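Local coordinates for methylmalonate-semialdehyde dehydrogenase (PDB 4ZZ7), which catalyses the NAD-dependent, coenzyme A-acylating oxidation of methylmalonate semialdehyde and belongs to the aldehyde dehydrogenase family, at residues 21-26 with 176-181; 35-40 with 203-208; 413-418 with 430-435; 434-439 with 450-455. All coordinates share one frame; numbering follows the deposited sequence.

Contact 1: 21-26 with 176-181. With NAD (nicotinamide-adenine-dinucleotide), chain M.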
# COMPACT_ATOMS: atom_id res chain seq x y z
N ARG A 21 -24.01 -0.79 43.77
CA ARG A 21 -22.96 -1.76 44.12
C ARG A 21 -21.59 -1.14 43.95
O ARG A 21 -21.37 -0.37 43.01
CB ARG A 21 -23.11 -2.98 43.21
CG ARG A 21 -22.18 -4.13 43.50
CD ARG A 21 -22.76 -5.41 42.93
NE ARG A 21 -23.00 -5.32 41.49
CZ ARG A 21 -22.17 -5.78 40.54
NH1 ARG A 21 -21.00 -6.37 40.86
NH2 ARG A 21 -22.52 -5.66 39.26
N SER A 22 -20.66 -1.45 44.84
CA SER A 22 -19.31 -0.88 44.70
C SER A 22 -18.19 -1.79 45.18
O SER A 22 -18.42 -2.83 45.81
CB SER A 22 -19.21 0.47 45.41
OG SER A 22 -18.72 0.31 46.73
N GLN A 23 -16.98 -1.35 44.90
CA GLN A 23 -15.80 -2.17 45.13
C GLN A 23 -14.58 -1.32 45.51
O GLN A 23 -14.40 -0.19 45.06
CB GLN A 23 -15.52 -3.01 43.89
CG GLN A 23 -14.43 -4.03 44.11
CD GLN A 23 -14.26 -4.95 42.93
OE1 GLN A 23 -15.24 -5.27 42.25
NE2 GLN A 23 -13.04 -5.37 42.67
N ASN A 24 -13.72 -1.90 46.33
CA ASN A 24 -12.58 -1.17 46.83
C ASN A 24 -11.55 -1.12 45.75
O ASN A 24 -11.29 -2.11 45.11
CB ASN A 24 -11.96 -1.86 48.06
CG ASN A 24 -12.92 -2.00 49.22
OD1 ASN A 24 -13.89 -1.25 49.34
ND2 ASN A 24 -12.67 -2.98 50.07
N VAL A 25 -10.94 0.04 45.56
CA VAL A 25 -9.66 0.11 44.89
C VAL A 25 -8.63 0.42 45.96
O VAL A 25 -8.87 1.25 46.84
CB VAL A 25 -9.62 1.14 43.72
CG1 VAL A 25 -10.96 1.12 42.97
CG2 VAL A 25 -9.26 2.56 44.18
N PHE A 26 -7.49 -0.27 45.88
CA PHE A 26 -6.45 -0.18 46.89
C PHE A 26 -5.32 0.75 46.45
O PHE A 26 -5.18 1.05 45.28
CB PHE A 26 -5.86 -1.57 47.12
CG PHE A 26 -6.79 -2.50 47.82
CD1 PHE A 26 -7.80 -3.16 47.13
CD2 PHE A 26 -6.64 -2.74 49.18
CE1 PHE A 26 -8.66 -4.03 47.79
CE2 PHE A 26 -7.49 -3.60 49.85
CZ PHE A 26 -8.50 -4.25 49.15
N PRO A 176 -12.77 -0.63 31.62
CA PRO A 176 -11.43 -0.85 32.13
C PRO A 176 -11.36 -1.65 33.39
O PRO A 176 -12.37 -1.92 34.02
CB PRO A 176 -10.95 0.55 32.44
CG PRO A 176 -12.17 1.27 32.85
CD PRO A 176 -13.28 0.71 32.00
N SER A 177 -10.15 -2.00 33.77
CA SER A 177 -9.94 -2.84 34.93
C SER A 177 -10.44 -2.11 36.15
O SER A 177 -10.21 -0.94 36.30
CB SER A 177 -8.48 -3.22 35.11
OG SER A 177 -8.30 -3.96 36.30
N GLU A 178 -11.13 -2.85 36.99
CA GLU A 178 -11.71 -2.31 38.22
C GLU A 178 -10.65 -2.11 39.35
O GLU A 178 -10.91 -1.48 40.37
CB GLU A 178 -12.88 -3.21 38.67
CG GLU A 178 -12.57 -4.68 38.85
CD GLU A 178 -12.83 -5.54 37.61
OE1 GLU A 178 -12.53 -5.06 36.50
OE2 GLU A 178 -13.30 -6.71 37.70
N ARG A 179 -9.44 -2.61 39.13
CA ARG A 179 -8.36 -2.48 40.10
C ARG A 179 -7.62 -1.12 40.08
O ARG A 179 -7.09 -0.70 41.11
CB ARG A 179 -7.39 -3.66 39.88
CG ARG A 179 -8.02 -4.99 40.28
CD ARG A 179 -7.19 -6.16 39.81
NE ARG A 179 -7.94 -7.41 39.84
CZ ARG A 179 -7.53 -8.57 39.31
NH1 ARG A 179 -8.31 -9.64 39.40
NH2 ARG A 179 -6.34 -8.68 38.71
N ASP A 180 -7.60 -0.47 38.91
CA ASP A 180 -6.98 0.85 38.72
C ASP A 180 -7.69 1.70 37.65
O ASP A 180 -7.17 1.90 36.55
CB ASP A 180 -5.48 0.73 38.41
CG ASP A 180 -5.16 -0.21 37.25
OD1 ASP A 180 -6.09 -0.69 36.54
OD2 ASP A 180 -3.94 -0.45 37.05
N PRO A 181 -8.88 2.22 37.98
CA PRO A 181 -9.73 2.92 37.03
C PRO A 181 -9.57 4.43 36.93
O PRO A 181 -10.11 5.02 36.00
CB PRO A 181 -11.12 2.60 37.56
CG PRO A 181 -10.93 2.58 39.03
CD PRO A 181 -9.59 1.94 39.24
PA NAD M . -8.28 -10.38 33.06
O1A NAD M . -8.88 -10.64 34.44
O2A NAD M . -8.00 -11.51 32.09
O5B NAD M . -9.26 -9.37 32.26
C5B NAD M . -9.18 -7.94 32.35
C4B NAD M . -10.51 -7.28 32.01
O4B NAD M . -11.53 -8.26 31.82
C3B NAD M . -11.03 -6.34 33.09
O3B NAD M . -11.54 -5.16 32.45
C2B NAD M . -12.10 -7.14 33.83
O2B NAD M . -13.25 -6.45 34.32
C1B NAD M . -12.57 -8.14 32.80
N9A NAD M . -12.91 -9.47 33.40
C8A NAD M . -12.22 -10.11 34.39
N7A NAD M . -12.79 -11.30 34.67
C5A NAD M . -13.87 -11.45 33.86
C6A NAD M . -14.92 -12.49 33.65
N6A NAD M . -14.90 -13.62 34.39
N1A NAD M . -15.87 -12.26 32.71
C2A NAD M . -15.89 -11.11 31.96
N3A NAD M . -14.97 -10.13 32.08
C4A NAD M . -13.95 -10.23 33.01
O3 NAD M . -6.89 -9.52 33.25
PN NAD M . -6.31 -8.73 34.56
O1N NAD M . -7.13 -7.47 34.86
O2N NAD M . -5.95 -9.68 35.72
O5D NAD M . -4.94 -8.30 33.85
C5D NAD M . -3.87 -9.25 33.71
C4D NAD M . -3.81 -9.99 32.36
O4D NAD M . -3.55 -9.15 31.21
C3D NAD M . -2.67 -11.02 32.36
O3D NAD M . -3.19 -12.35 32.51
C2D NAD M . -1.91 -10.85 31.03
O2D NAD M . -1.67 -12.10 30.38
C1D NAD M . -2.83 -9.93 30.25
N1N NAD M . -2.17 -9.08 29.26
C2N NAD M . -2.22 -9.49 27.98
C3N NAD M . -1.63 -8.73 26.98
C7N NAD M . -1.63 -9.15 25.53
O7N NAD M . -1.22 -10.25 25.13
N7N NAD M . -2.05 -8.25 24.66
C4N NAD M . -1.02 -7.52 27.31
C5N NAD M . -0.99 -7.11 28.64
C6N NAD M . -1.58 -7.92 29.61
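Glu178 OE1 accepts the hydroxyl of NAD O2B, on the adenine ribose, at 2.7 Å, and Lys175 NZ approaches the same oxygen in a long, weak ion pair. This glutamate also meets Gln23: Gln23 NE2 lies 3.9 Å from the aliphatic Glu178 CG, and the amide and carboxylate planes stand 78° apart. Gln23 reaches that far because CG is anti to the backbone N (chi1 -172°) and the rest of the chain is extended. The loop 176-181 follows strand 171-175 of the Rossmann-like NAD-binding domain and leads into helix 182-193; strand 22-27, the edge of a separate four-stranded sheet, runs beside it. Between them Val25 CG1 makes an apolar contact with Pro181 CD at 4.1 Å and also lies 3.7 Å from the carbonyl Glu178 O, while Glu92 of helix 82-92 packs against both Val25 and Pro181. Arg179 starts out away from the strand and is extended from CG to NE, toward the pyrophosphate; Arg179 NH2 lies 3.2 Å from NAD O2N. Its backbone N gives a weak hydrogen bond to Ser177 OG at 3.3 Å within the loop.

Contact 2: 35-40 with 203-208. With NAD (nicotinamide-adenine-dinucleotide), chain M.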
# COMPACT_ATOMS: atom_id res chain seq x y z
N LYS A 35 -10.06 4.22 47.43
CA LYS A 35 -11.27 4.76 46.80
C LYS A 35 -12.29 3.65 46.56
O LYS A 35 -11.95 2.47 46.53
CB LYS A 35 -10.94 5.47 45.48
CG LYS A 35 -9.55 6.11 45.43
CD LYS A 35 -9.23 6.85 44.13
CE LYS A 35 -10.04 8.14 43.99
NZ LYS A 35 -9.79 8.86 42.70
N GLN A 36 -13.56 4.05 46.39
CA GLN A 36 -14.66 3.15 46.04
C GLN A 36 -14.98 3.29 44.56
O GLN A 36 -15.16 4.40 44.04
CB GLN A 36 -15.94 3.48 46.83
CG GLN A 36 -15.89 3.14 48.30
CD GLN A 36 -15.70 1.65 48.53
OE1 GLN A 36 -16.50 0.83 48.07
NE2 GLN A 36 -14.63 1.29 49.23
N LEU A 37 -15.08 2.16 43.88
CA LEU A 37 -15.42 2.17 42.47
C LEU A 37 -16.84 1.73 42.28
O LEU A 37 -17.20 0.61 42.63
CB LEU A 37 -14.50 1.23 41.71
CG LEU A 37 -14.78 1.16 40.21
CD1 LEU A 37 -14.65 2.53 39.55
CD2 LEU A 37 -13.85 0.12 39.62
N ASP A 38 -17.65 2.61 41.72
CA ASP A 38 -19.03 2.27 41.36
C ASP A 38 -19.05 1.20 40.27
O ASP A 38 -18.34 1.33 39.29
CB ASP A 38 -19.76 3.51 40.87
CG ASP A 38 -21.24 3.28 40.74
OD1 ASP A 38 -21.89 2.95 41.76
OD2 ASP A 38 -21.78 3.44 39.62
N LEU A 39 -19.84 0.15 40.44
CA LEU A 39 -19.95 -0.89 39.43
C LEU A 39 -21.24 -0.75 38.63
O LEU A 39 -22.33 -0.74 39.19
CB LEU A 39 -19.84 -2.28 40.05
CG LEU A 39 -18.56 -2.56 40.84
CD1 LEU A 39 -18.54 -4.01 41.29
CD2 LEU A 39 -17.28 -2.27 40.05
N ALA A 40 -21.09 -0.65 37.31
CA ALA A 40 -22.22 -0.39 36.44
C ALA A 40 -22.96 -1.66 36.11
O ALA A 40 -22.37 -2.71 35.89
CB ALA A 40 -21.77 0.28 35.16
N VAL A 203 -16.88 5.70 29.16
CA VAL A 203 -16.15 4.81 30.07
C VAL A 203 -17.16 4.27 31.05
O VAL A 203 -17.87 5.01 31.70
CB VAL A 203 -15.00 5.50 30.83
CG1 VAL A 203 -14.26 4.50 31.72
CG2 VAL A 203 -14.03 6.12 29.85
N VAL A 204 -17.24 2.97 31.17
CA VAL A 204 -18.25 2.37 32.02
C VAL A 204 -17.53 1.34 32.89
O VAL A 204 -17.05 0.32 32.41
CB VAL A 204 -19.42 1.86 31.14
CG1 VAL A 204 -19.26 0.41 30.73
CG2 VAL A 204 -20.74 2.13 31.82
N ASN A 205 -17.32 1.69 34.15
CA ASN A 205 -16.63 0.80 35.12
C ASN A 205 -17.50 -0.33 35.64
O ASN A 205 -18.71 -0.18 35.82
CB ASN A 205 -16.12 1.62 36.30
CG ASN A 205 -14.88 2.36 35.95
OD1 ASN A 205 -13.86 1.73 35.70
ND2 ASN A 205 -14.94 3.68 35.93
N GLY A 206 -16.87 -1.47 35.90
CA GLY A 206 -17.62 -2.61 36.36
C GLY A 206 -16.82 -3.89 36.36
O GLY A 206 -15.57 -3.89 36.33
N ASP A 207 -17.56 -4.98 36.41
CA ASP A 207 -17.02 -6.32 36.43
C ASP A 207 -17.78 -7.15 35.38
O ASP A 207 -18.43 -6.60 34.48
CB ASP A 207 -17.16 -6.87 37.85
CG ASP A 207 -18.60 -7.22 38.23
OD1 ASP A 207 -19.57 -6.69 37.65
OD2 ASP A 207 -18.74 -8.04 39.14
N LYS A 208 -17.75 -8.47 35.53
CA LYS A 208 -18.35 -9.37 34.54
C LYS A 208 -19.70 -8.90 34.02
O LYS A 208 -19.98 -9.08 32.85
CB LYS A 208 -18.50 -10.78 35.13
CG LYS A 208 -18.80 -11.83 34.08
CD LYS A 208 -19.50 -13.05 34.64
CE LYS A 208 -19.77 -14.08 33.54
NZ LYS A 208 -18.53 -14.51 32.80
PA NAD M . -8.28 -10.38 33.06
O1A NAD M . -8.88 -10.64 34.44
O2A NAD M . -8.00 -11.51 32.09
O5B NAD M . -9.26 -9.37 32.26
C5B NAD M . -9.18 -7.94 32.35
C4B NAD M . -10.51 -7.28 32.01
O4B NAD M . -11.53 -8.26 31.82
C3B NAD M . -11.03 -6.34 33.09
O3B NAD M . -11.54 -5.16 32.45
C2B NAD M . -12.10 -7.14 33.83
O2B NAD M . -13.25 -6.45 34.32
C1B NAD M . -12.57 -8.14 32.80
N9A NAD M . -12.91 -9.47 33.40
C8A NAD M . -12.22 -10.11 34.39
N7A NAD M . -12.79 -11.30 34.67
C5A NAD M . -13.87 -11.45 33.86
C6A NAD M . -14.92 -12.49 33.65
N6A NAD M . -14.90 -13.62 34.39
N1A NAD M . -15.87 -12.26 32.71
C2A NAD M . -15.89 -11.11 31.96
N3A NAD M . -14.97 -10.13 32.08
C4A NAD M . -13.95 -10.23 33.01
O3 NAD M . -6.89 -9.52 33.25
PN NAD M . -6.31 -8.73 34.56
O1N NAD M . -7.13 -7.47 34.86
O2N NAD M . -5.95 -9.68 35.72
O5D NAD M . -4.94 -8.30 33.85
C5D NAD M . -3.87 -9.25 33.71
C4D NAD M . -3.81 -9.99 32.36
O4D NAD M . -3.55 -9.15 31.21
C3D NAD M . -2.67 -11.02 32.36
O3D NAD M . -3.19 -12.35 32.51
C2D NAD M . -1.91 -10.85 31.03
O2D NAD M . -1.67 -12.10 30.38
C1D NAD M . -2.83 -9.93 30.25
N1N NAD M . -2.17 -9.08 29.26
C2N NAD M . -2.22 -9.49 27.98
C3N NAD M . -1.63 -8.73 26.98
C7N NAD M . -1.63 -9.15 25.53
O7N NAD M . -1.22 -10.25 25.13
N7N NAD M . -2.05 -8.25 24.66
C4N NAD M . -1.02 -7.52 27.31
C5N NAD M . -0.99 -7.11 28.64
C6N NAD M . -1.58 -7.92 29.61
O HOH W 1 -20.66 -4.51 36.49
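The carboxamide of Asn205 carries Leu37 on one face, with Leu37 CD1 standing over Asn205 CG at 3.6 Å, while Pro176 lies on the far side of the amide plane, near OD1. Asn205 ND2 is hydrogen-bonded to Gly8 O. The two side chains meet at about a right angle; Leu37 CG is anti to the backbone N (chi1 180°), which sets it 4.2 Å from Asn205 CB. Here strand 32-38 of the N-terminal four-stranded sheet runs up against the loop that leaves strand 201-203, the border of the Rossmann-like sheet, and enters helix 208-216, where Asp207 is the N-cap. A second flat group is the adenine of NAD: Lys208 CG lies above its plane, just outside the rim, 3.3 Å from NAD N1A, and Lys208 NZ makes a weak 3.5 Å hydrogen bond to that same NAD N1A. An alanine in place of Lys208 would keep only the CB contact, and would probably thin the cover over N1A and deprive it of its weak donor and Tyr234 of its cation-pi partner. Nearer the strand, Leu39 CD2 packs 3.7 Å from Gly206 CA, and Ala40 N donates to Asn205 O at 2.8 Å (153° at the hydrogen). A water links the two segments by donating to Ala40 O at 2.6 Å and to Asp207 OD1 at 2.7 Å.

Contact 3: 413-418 with 430-435. With NAD (nicotinamide-adenine-dinucleotide), chain M.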
# COMPACT_ATOMS: atom_id res chain seq x y z
N ASN A 413 3.38 -15.28 22.56
CA ASN A 413 3.15 -13.84 22.47
C ASN A 413 4.39 -13.15 21.95
O ASN A 413 4.35 -12.57 20.88
CB ASN A 413 2.71 -13.24 23.82
CG ASN A 413 1.78 -12.03 23.67
OD1 ASN A 413 1.11 -11.87 22.66
ND2 ASN A 413 1.71 -11.20 24.69
N GLY A 414 5.50 -13.27 22.68
CA GLY A 414 6.75 -12.59 22.33
C GLY A 414 7.98 -13.41 22.69
O GLY A 414 7.96 -14.18 23.65
N THR A 415 9.06 -13.25 21.93
CA THR A 415 10.30 -13.96 22.18
C THR A 415 11.48 -13.10 21.77
O THR A 415 11.29 -12.12 21.04
CB THR A 415 10.36 -15.26 21.37
OG1 THR A 415 11.51 -16.01 21.78
CG2 THR A 415 10.46 -14.98 19.87
N CYS A 416 12.68 -13.48 22.23
CA CYS A 416 13.93 -12.81 21.85
C CYS A 416 15.05 -13.82 21.65
O CYS A 416 15.01 -14.91 22.20
CB CYS A 416 14.36 -11.74 22.88
SG CYS A 416 16.08 -11.08 22.69
N ILE A 417 16.04 -13.45 20.85
CA ILE A 417 17.27 -14.20 20.79
C ILE A 417 18.43 -13.24 20.97
O ILE A 417 18.45 -12.19 20.32
CB ILE A 417 17.40 -14.99 19.47
CG1 ILE A 417 18.68 -15.82 19.49
CG2 ILE A 417 17.38 -14.07 18.26
CD1 ILE A 417 18.71 -16.88 18.42
N PHE A 418 19.37 -13.57 21.85
CA PHE A 418 20.61 -12.83 21.96
C PHE A 418 21.67 -13.56 21.16
O PHE A 418 22.00 -14.70 21.47
CB PHE A 418 21.01 -12.72 23.41
CG PHE A 418 20.05 -11.94 24.22
CD1 PHE A 418 19.99 -10.57 24.10
CD2 PHE A 418 19.21 -12.56 25.12
CE1 PHE A 418 19.11 -9.83 24.87
CE2 PHE A 418 18.34 -11.83 25.89
CZ PHE A 418 18.28 -10.47 25.76
N ASP A 430 12.52 -16.38 11.43
CA ASP A 430 11.71 -16.99 10.37
C ASP A 430 10.85 -18.10 10.90
O ASP A 430 9.64 -18.09 10.68
CB ASP A 430 12.57 -17.53 9.23
CG ASP A 430 11.75 -17.84 7.99
OD1 ASP A 430 11.05 -16.95 7.50
OD2 ASP A 430 11.78 -18.97 7.49
N ASN A 431 11.46 -19.04 11.63
CA ASN A 431 10.80 -20.29 12.03
C ASN A 431 10.13 -20.32 13.38
O ASN A 431 9.40 -21.27 13.65
CB ASN A 431 11.79 -21.45 12.00
CG ASN A 431 12.35 -21.68 10.63
OD1 ASN A 431 13.53 -21.43 10.37
ND2 ASN A 431 11.50 -22.14 9.73
N ILE A 432 10.40 -19.34 14.25
CA ILE A 432 9.84 -19.37 15.63
C ILE A 432 8.34 -19.09 15.64
O ILE A 432 7.88 -18.16 14.98
CB ILE A 432 10.59 -18.44 16.61
CG1 ILE A 432 10.21 -18.76 18.07
CG2 ILE A 432 10.36 -16.97 16.30
CD1 ILE A 432 10.92 -19.98 18.64
N GLN A 433 7.58 -19.88 16.38
CA GLN A 433 6.12 -19.82 16.35
C GLN A 433 5.56 -18.86 17.39
O GLN A 433 4.73 -19.26 18.21
CB GLN A 433 5.52 -21.21 16.55
CG GLN A 433 5.91 -22.23 15.49
CD GLN A 433 5.43 -21.84 14.08
OE1 GLN A 433 4.22 -21.70 13.84
NE2 GLN A 433 6.38 -21.67 13.15
N VAL A 434 6.05 -17.61 17.38
CA VAL A 434 5.48 -16.52 18.18
C VAL A 434 5.32 -15.25 17.32
O VAL A 434 6.06 -15.02 16.37
CB VAL A 434 6.28 -16.24 19.49
CG1 VAL A 434 7.16 -17.41 19.86
CG2 VAL A 434 7.13 -14.98 19.40
N GLY A 435 4.36 -14.43 17.71
CA GLY A 435 3.96 -13.26 16.93
C GLY A 435 4.97 -12.12 16.88
O GLY A 435 5.17 -11.50 15.84
PA NAD M . -8.28 -10.38 33.06
O1A NAD M . -8.88 -10.64 34.44
O2A NAD M . -8.00 -11.51 32.09
O5B NAD M . -9.26 -9.37 32.26
C5B NAD M . -9.18 -7.94 32.35
C4B NAD M . -10.51 -7.28 32.01
O4B NAD M . -11.53 -8.26 31.82
C3B NAD M . -11.03 -6.34 33.09
O3B NAD M . -11.54 -5.16 32.45
C2B NAD M . -12.10 -7.14 33.83
O2B NAD M . -13.25 -6.45 34.32
C1B NAD M . -12.57 -8.14 32.80
N9A NAD M . -12.91 -9.47 33.40
C8A NAD M . -12.22 -10.11 34.39
N7A NAD M . -12.79 -11.30 34.67
C5A NAD M . -13.87 -11.45 33.86
C6A NAD M . -14.92 -12.49 33.65
N6A NAD M . -14.90 -13.62 34.39
N1A NAD M . -15.87 -12.26 32.71
C2A NAD M . -15.89 -11.11 31.96
N3A NAD M . -14.97 -10.13 32.08
C4A NAD M . -13.95 -10.23 33.01
O3 NAD M . -6.89 -9.52 33.25
PN NAD M . -6.31 -8.73 34.56
O1N NAD M . -7.13 -7.47 34.86
O2N NAD M . -5.95 -9.68 35.72
O5D NAD M . -4.94 -8.30 33.85
C5D NAD M . -3.87 -9.25 33.71
C4D NAD M . -3.81 -9.99 32.36
O4D NAD M . -3.55 -9.15 31.21
C3D NAD M . -2.67 -11.02 32.36
O3D NAD M . -3.19 -12.35 32.51
C2D NAD M . -1.91 -10.85 31.03
O2D NAD M . -1.67 -12.10 30.38
C1D NAD M . -2.83 -9.93 30.25
N1N NAD M . -2.17 -9.08 29.26
C2N NAD M . -2.22 -9.49 27.98
C3N NAD M . -1.63 -8.73 26.98
C7N NAD M . -1.63 -9.15 25.53
O7N NAD M . -1.22 -10.25 25.13
N7N NAD M . -2.05 -8.25 24.66
C4N NAD M . -1.02 -7.52 27.31
C5N NAD M . -0.99 -7.11 28.64
C6N NAD M . -1.58 -7.92 29.61
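Apolar packing joins Thr415 to Val434 and Ile432, within a beta-alpha-beta unit made of strand 411-418, helix 422-431 and strand 436-439. Thr415 CG2 touches Val434 CG2 at 3.4 Å, the two side chains crossing at about a right angle, and approaches Ile432 CG2 at 4.1 Å. The methyl branch of Thr415 makes the closest approach, while OG1 is anti to the backbone N (chi1 -172°) and is hydrogen-bonded to His255 O on the neighbouring strand 254-258. Val434 CG2 also rests 3.7 Å from Gly414 C, so one methyl spans two residues of the strand. Ile406 of helix 399-408 covers the cluster further.

Among the polar interactions, two lie within 430-435 itself. Gln433 is the centre of an inverse gamma turn, in which Val434 N reaches Ile432 O in a weak 3.1 Å bond; Gln433 NE2 donates to Asn431 O at 3.1 Å from well above the carbonyl plane. From outside, Lys478 of a second subunit also binds Ile432 O, tying the turn to the oligomer.

Beyond the apolar cluster, Asn413 meets the cofactor: its ND2, hydrogen-bonded to Cys283 O, makes a weak hydrogen bond of 3.1 Å to the nicotinamide carboxamide oxygen NAD O7N.

Contact 4: 434-439 with 450-455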
# COMPACT_ATOMS: atom_id res chain seq x y z
N VAL A 434 6.05 -17.61 17.38
CA VAL A 434 5.48 -16.52 18.18
C VAL A 434 5.32 -15.25 17.32
O VAL A 434 6.06 -15.02 16.37
CB VAL A 434 6.28 -16.24 19.49
CG1 VAL A 434 7.16 -17.41 19.86
CG2 VAL A 434 7.13 -14.98 19.40
N GLY A 435 4.36 -14.43 17.71
CA GLY A 435 3.96 -13.26 16.93
C GLY A 435 4.97 -12.12 16.88
O GLY A 435 5.17 -11.50 15.84
N MET A 436 5.59 -11.83 18.00
CA MET A 436 6.54 -10.74 18.08
C MET A 436 7.93 -11.23 18.50
O MET A 436 8.12 -11.70 19.61
CB MET A 436 6.01 -9.68 19.03
CG MET A 436 4.74 -9.02 18.54
SD MET A 436 3.68 -8.41 19.84
CE MET A 436 2.99 -9.92 20.49
N VAL A 437 8.88 -11.08 17.60
CA VAL A 437 10.21 -11.63 17.70
C VAL A 437 11.20 -10.51 17.86
O VAL A 437 11.14 -9.51 17.13
CB VAL A 437 10.55 -12.33 16.39
CG1 VAL A 437 11.92 -12.96 16.45
CG2 VAL A 437 9.50 -13.37 16.07
N GLY A 438 12.14 -10.68 18.79
CA GLY A 438 13.22 -9.73 18.99
C GLY A 438 14.58 -10.33 18.64
O GLY A 438 14.79 -11.52 18.86
N ILE A 439 15.49 -9.52 18.08
CA ILE A 439 16.89 -9.89 17.90
C ILE A 439 17.64 -8.95 18.82
O ILE A 439 17.64 -7.75 18.60
CB ILE A 439 17.35 -9.71 16.44
CG1 ILE A 439 16.37 -10.35 15.45
CG2 ILE A 439 18.73 -10.27 16.20
CD1 ILE A 439 16.20 -11.84 15.59
N HIS A 450 2.89 -0.18 13.78
CA HIS A 450 2.79 -1.60 13.53
C HIS A 450 1.66 -2.16 14.39
O HIS A 450 0.98 -1.42 15.09
CB HIS A 450 4.15 -2.27 13.78
CG HIS A 450 5.10 -2.14 12.62
ND1 HIS A 450 5.08 -2.98 11.53
CD2 HIS A 450 6.07 -1.23 12.38
CE1 HIS A 450 6.02 -2.62 10.68
NE2 HIS A 450 6.64 -1.56 11.17
N SER A 451 1.43 -3.46 14.31
CA SER A 451 0.39 -4.02 15.12
C SER A 451 0.99 -5.03 16.03
O SER A 451 2.03 -5.59 15.71
CB SER A 451 -0.70 -4.62 14.25
OG SER A 451 -1.40 -3.60 13.57
N PHE A 452 0.31 -5.21 17.16
CA PHE A 452 0.72 -6.04 18.32
C PHE A 452 -0.19 -7.24 18.37
O PHE A 452 -1.41 -7.09 18.35
CB PHE A 452 0.49 -5.23 19.60
CG PHE A 452 0.89 -5.93 20.88
CD1 PHE A 452 0.13 -6.97 21.39
CD2 PHE A 452 1.99 -5.47 21.60
CE1 PHE A 452 0.49 -7.56 22.57
CE2 PHE A 452 2.36 -6.08 22.79
CZ PHE A 452 1.60 -7.12 23.27
N GLY A 453 0.39 -8.42 18.47
CA GLY A 453 -0.42 -9.61 18.60
C GLY A 453 0.40 -10.87 18.63
O GLY A 453 1.30 -11.05 17.79
N GLY A 454 0.11 -11.72 19.60
CA GLY A 454 0.75 -13.02 19.71
C GLY A 454 0.14 -14.08 18.83
O GLY A 454 -0.89 -13.86 18.19
N TRP A 455 0.80 -15.24 18.82
CA TRP A 455 0.34 -16.45 18.14
C TRP A 455 -0.18 -17.47 19.14
O TRP A 455 -0.13 -17.26 20.36
CB TRP A 455 1.48 -17.05 17.34
CG TRP A 455 1.74 -16.32 16.12
CD1 TRP A 455 1.26 -15.10 15.77
CD2 TRP A 455 2.60 -16.73 15.07
NE1 TRP A 455 1.75 -14.74 14.55
CE2 TRP A 455 2.59 -15.72 14.10
CE3 TRP A 455 3.40 -17.86 14.85
CZ2 TRP A 455 3.31 -15.81 12.94
CZ3 TRP A 455 4.11 -17.94 13.69
CH2 TRP A 455 4.06 -16.92 12.75
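Phe452 presents one ring face to Met436, whose SD stands over the centre, 3.8 Å from the Phe452 ring centroid and 11° off the normal. This is a Met-aromatic contact, and the methyl reinforces it with a CH-pi approach of Met436 CE to the same Phe452 ring. A bend at chi3 (-74°) puts CE there. The phenylalanine also touches NAD and meets Trp160, so the methionine backs a ring of the cofactor pocket. At Gly453 the backbone N gives a weak hydrogen bond to Met436 SD at 3.6 Å, while Met436 CE lies against Gly453 C at 3.3 Å. Gly453 O in turn receives a CA-H...O contact from Gly435 CA at 3.6 Å.

Phe452 and Gly453 belong to the loop between strands 436-439 and 455-456. Strand 436-439 runs parallel to 411-418 and to a strand of a second subunit, so the sheet continues across the interface.

At Gly454 the CA atoms of the two segments come closest, Gly454 CA lying 4.3 Å from Gly435 CA; a beta carbon on Gly435 would run into Gly453 O. Trp455 then lays one indole face on the 434-435 backbone, with Gly435 CA 3.6 Å from the centroid of the five-membered ring of Trp455 and Val434 N 3.7 Å from Trp455 CE3. Lys476 of the second subunit adds a cation-pi contact to the indole. A leucine in place of Trp455 would probably expose part of this peptide, leave Arg477 O of the second subunit without the indole N-H that now binds it, and remove the aromatic face that meets Lys476.

From the N terminus, strands 22-27 and 32-38 are neighbours in one small sheet, each reaching far along the chain to the NAD-binding domain. Contact 1 closes a loop of 149 residues and contact 2 one of 162; their segments alternate, so the two loops cross, and they fasten successive loops of the Rossmann-like domain to the small N-terminal sheet. Contacts 3 and 4 come later; contact 4 opens on the segment where contact 3 closes, sharing Val434 and Gly435. Contact 3 closes over helix 422-431, contact 4 over an irregular loop. The pairs lie on opposite sides of the chain's centre; NAD has its adenosine by contacts 1 and 2, its nicotinamide by contact 3, with Phe452 of contact 4 also touching it.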